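Local atomic coordinates of A-type ATP synthase subunit F (Archaeoglobus fulgidus, PDB entry 2I4R), a protein that is predicted to serve as a component of the membrane-bound A-type ATP synthase, which makes ATP from ADP using a proton gradient. Residues G55-K60 against V79-V84. Sequence-based numbering, arbitrary orientation.
Sequences GVVIMK and VEPTFV
Two neighbouring parallel strands meet here, 55-60 and 82-84, the paired ends of a beta-alpha-beta unit whose connecting helix is 69-77. Four backbone hydrogen bonds hold them in register, with Val57 facing Phe83. Val57 binds with both its N-H, to Thr82 O, and its C=O, from Val84 N (2.9 Å), while Thr82 N donates to Gly55 O. The last, Met59 N to Val84 O (2.8 Å), lies nearly along the C=O axis. Just ahead of the pairing, a cis peptide precedes Pro81, whose CB rests against the Gly55 carbonyl.

On one face of the sheet, Val57 CG1 sits in the crowded position between its own N and carbonyl carbon (chi1 35°), which sets it over the centre of the Phe83 ring, 3.4 Å from the centroid, a CH-pi contact. The selenomethionine Met59, bent at chi3 (-59°), brings CE to the ring's edge, 3.5 Å from Phe83 CD2. An alanine at Phe83 would remove the ring that Val57 CG1 covers and Met59 CE borders, and would probably loosen the packing of both side chains on this face. On the other face, Val84 CG2 meets Val56 CG1, while Ile58 CD1 lies alongside Val84 CB.

Strand 11-16 hydrogen-bonds to the far side of 55-60, helix 38-50 covers the Phe83 face through Val45 and Leu49, and at Val84 the sheet runs on into an antiparallel strand of the second subunit, another copy of this protein.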
ATOM      1  N   GLY B  55       0.451   7.259  11.787  1.00 55.19           N
ATOM      2  CA  GLY B  55      -0.395   7.835  10.762  1.00 52.37           C
ATOM      3  C   GLY B  55      -0.577   6.885   9.598  1.00 51.87           C
ATOM      4  O   GLY B  55      -1.611   6.897   8.941  1.00 51.84           O
ATOM      5  N   VAL B  56       0.424   6.055   9.345  1.00 50.24           N
ATOM      6  CA  VAL B  56       0.364   5.109   8.243  1.00 50.19           C
ATOM      7  C   VAL B  56       1.126   3.847   8.634  1.00 52.08           C
ATOM      8  O   VAL B  56       2.095   3.908   9.395  1.00 53.35           O
ATOM      9  CB  VAL B  56       1.030   5.694   6.955  1.00 48.53           C
ATOM     10  CG1 VAL B  56       0.886   4.724   5.800  1.00 44.88           C
ATOM     11  CG2 VAL B  56       0.419   7.038   6.600  1.00 50.12           C
ATOM     12  N   VAL B  57       0.684   2.699   8.125  1.00 51.88           N
ATOM     13  CA  VAL B  57       1.373   1.447   8.395  1.00 51.28           C
ATOM     14  C   VAL B  57       1.390   0.586   7.143  1.00 50.95           C
ATOM     15  O   VAL B  57       0.349   0.281   6.574  1.00 48.43           O
ATOM     16  CB  VAL B  57       0.726   0.678   9.597  1.00 51.29           C
ATOM     17  CG1 VAL B  57      -0.762   0.881   9.596  1.00 52.95           C
ATOM     18  CG2 VAL B  57       1.070  -0.821   9.536  1.00 49.18           C
ATOM     19  N   ILE B  58       2.596   0.234   6.709  1.00 53.85           N
ATOM     20  CA  ILE B  58       2.812  -0.604   5.528  1.00 58.41           C
ATOM     21  C   ILE B  58       2.695  -2.073   5.926  1.00 62.01           C
ATOM     22  O   ILE B  58       3.195  -2.475   6.976  1.00 63.86           O
ATOM     23  CB  ILE B  58       4.236  -0.431   4.941  1.00 56.94           C
ATOM     24  CG1 ILE B  58       4.591   1.049   4.789  1.00 57.21           C
ATOM     25  CG2 ILE B  58       4.324  -1.146   3.607  1.00 56.96           C
ATOM     26  CD1 ILE B  58       3.846   1.745   3.691  1.00 59.95           C
HETATM   27  N   MSE B  59       2.062  -2.880   5.085  1.00 66.20           N
HETATM   28  CA  MSE B  59       1.921  -4.296   5.388  1.00 71.22           C
HETATM   29  C   MSE B  59       1.721  -5.162   4.163  1.00 72.32           C
HETATM   30  O   MSE B  59       1.324  -4.685   3.103  1.00 71.21           O
HETATM   31  CB  MSE B  59       0.723  -4.532   6.294  1.00 77.20           C
HETATM   32  CG  MSE B  59       0.977  -4.469   7.777  1.00 83.54           C
HETATM   33 SE   MSE B  59      -0.359  -5.591   8.614  1.00 96.44          SE
HETATM   34  CE  MSE B  59      -1.966  -4.698   7.981  1.00 87.91           C
ATOM     35  N   LYS B  60       1.988  -6.452   4.327  1.00 73.87           N
ATOM     36  CA  LYS B  60       1.795  -7.401   3.252  1.00 75.72           C
ATOM     37  C   LYS B  60       0.286  -7.541   3.104  1.00 77.66           C
ATOM     38  O   LYS B  60      -0.442  -7.605   4.093  1.00 75.97           O
ATOM     39  CB  LYS B  60       2.422  -8.743   3.621  1.00 75.93           C
ATOM     40  CG  LYS B  60       3.938  -8.729   3.639  1.00 76.74           C
ATOM     41  CD  LYS B  60       4.519  -9.389   2.384  1.00 76.31           C
ATOM     42  CE  LYS B  60       5.072 -10.776   2.692  1.00 75.20           C
ATOM     43  NZ  LYS B  60       6.182 -10.724   3.704  1.00 74.19           N
ATOM     44  N   VAL B  79      -9.724   5.375  10.256  1.00 96.40           N
ATOM     45  CA  VAL B  79      -9.763   6.832  10.357  1.00 94.74           C
ATOM     46  C   VAL B  79      -8.288   7.220  10.323  1.00 93.34           C
ATOM     47  O   VAL B  79      -7.851   8.040   9.509  1.00 94.78           O
ATOM     48  CB  VAL B  79     -10.398   7.260  11.680  1.00 94.03           C
ATOM     49  N   GLU B  80      -7.530   6.583  11.208  1.00 89.84           N
ATOM     50  CA  GLU B  80      -6.096   6.777  11.341  1.00 86.37           C
ATOM     51  C   GLU B  80      -5.657   5.617  12.228  1.00 83.89           C
ATOM     52  O   GLU B  80      -6.326   5.297  13.208  1.00 84.75           O
ATOM     53  CB  GLU B  80      -5.792   8.119  12.017  1.00 84.94           C
ATOM     54  N   PRO B  81      -4.547   4.951  11.887  1.00 80.96           N
ATOM     55  CA  PRO B  81      -3.673   5.199  10.739  1.00 77.75           C
ATOM     56  C   PRO B  81      -4.235   4.650   9.433  1.00 74.67           C
ATOM     57  O   PRO B  81      -5.072   3.756   9.423  1.00 74.62           O
ATOM     58  CB  PRO B  81      -2.400   4.477  11.133  1.00 78.35           C
ATOM     59  CG  PRO B  81      -2.961   3.249  11.791  1.00 79.10           C
ATOM     60  CD  PRO B  81      -4.034   3.829  12.693  1.00 78.81           C
ATOM     61  N   THR B  82      -3.757   5.198   8.327  1.00 71.44           N
ATOM     62  CA  THR B  82      -4.167   4.745   7.015  1.00 68.16           C
ATOM     63  C   THR B  82      -3.314   3.525   6.711  1.00 66.72           C
ATOM     64  O   THR B  82      -2.086   3.612   6.690  1.00 66.81           O
ATOM     65  CB  THR B  82      -3.889   5.824   5.948  1.00 68.27           C
ATOM     66  OG1 THR B  82      -4.695   6.978   6.219  1.00 69.43           O
ATOM     67  CG2 THR B  82      -4.190   5.303   4.554  1.00 67.75           C
ATOM     68  N   PHE B  83      -3.951   2.380   6.501  1.00 65.19           N
ATOM     69  CA  PHE B  83      -3.201   1.179   6.180  1.00 65.03           C
ATOM     70  C   PHE B  83      -2.840   1.156   4.706  1.00 65.24           C
ATOM     71  O   PHE B  83      -3.632   1.559   3.856  1.00 65.81           O
ATOM     72  CB  PHE B  83      -3.988  -0.075   6.554  1.00 65.15           C
ATOM     73  CG  PHE B  83      -3.904  -0.412   8.006  1.00 66.77           C
ATOM     74  CD1 PHE B  83      -4.560   0.372   8.955  1.00 68.44           C
ATOM     75  CD2 PHE B  83      -3.101  -1.459   8.443  1.00 67.39           C
ATOM     76  CE1 PHE B  83      -4.410   0.122  10.324  1.00 68.25           C
ATOM     77  CE2 PHE B  83      -2.941  -1.721   9.810  1.00 67.90           C
ATOM     78  CZ  PHE B  83      -3.597  -0.925  10.752  1.00 68.51           C
ATOM     79  N   VAL B  84      -1.623   0.707   4.422  1.00 64.36           N
ATOM     80  CA  VAL B  84      -1.114   0.608   3.059  1.00 63.60           C
ATOM     81  C   VAL B  84      -0.714  -0.860   2.902  1.00 62.86           C
ATOM     82  O   VAL B  84       0.140  -1.356   3.638  1.00 62.33           O
ATOM     83  CB  VAL B  84       0.114   1.543   2.879  1.00 63.89           C
ATOM     84  CG1 VAL B  84       0.652   1.474   1.469  1.00 64.10           C
ATOM     85  CG2 VAL B  84      -0.276   2.955   3.201  1.00 63.84           C
TER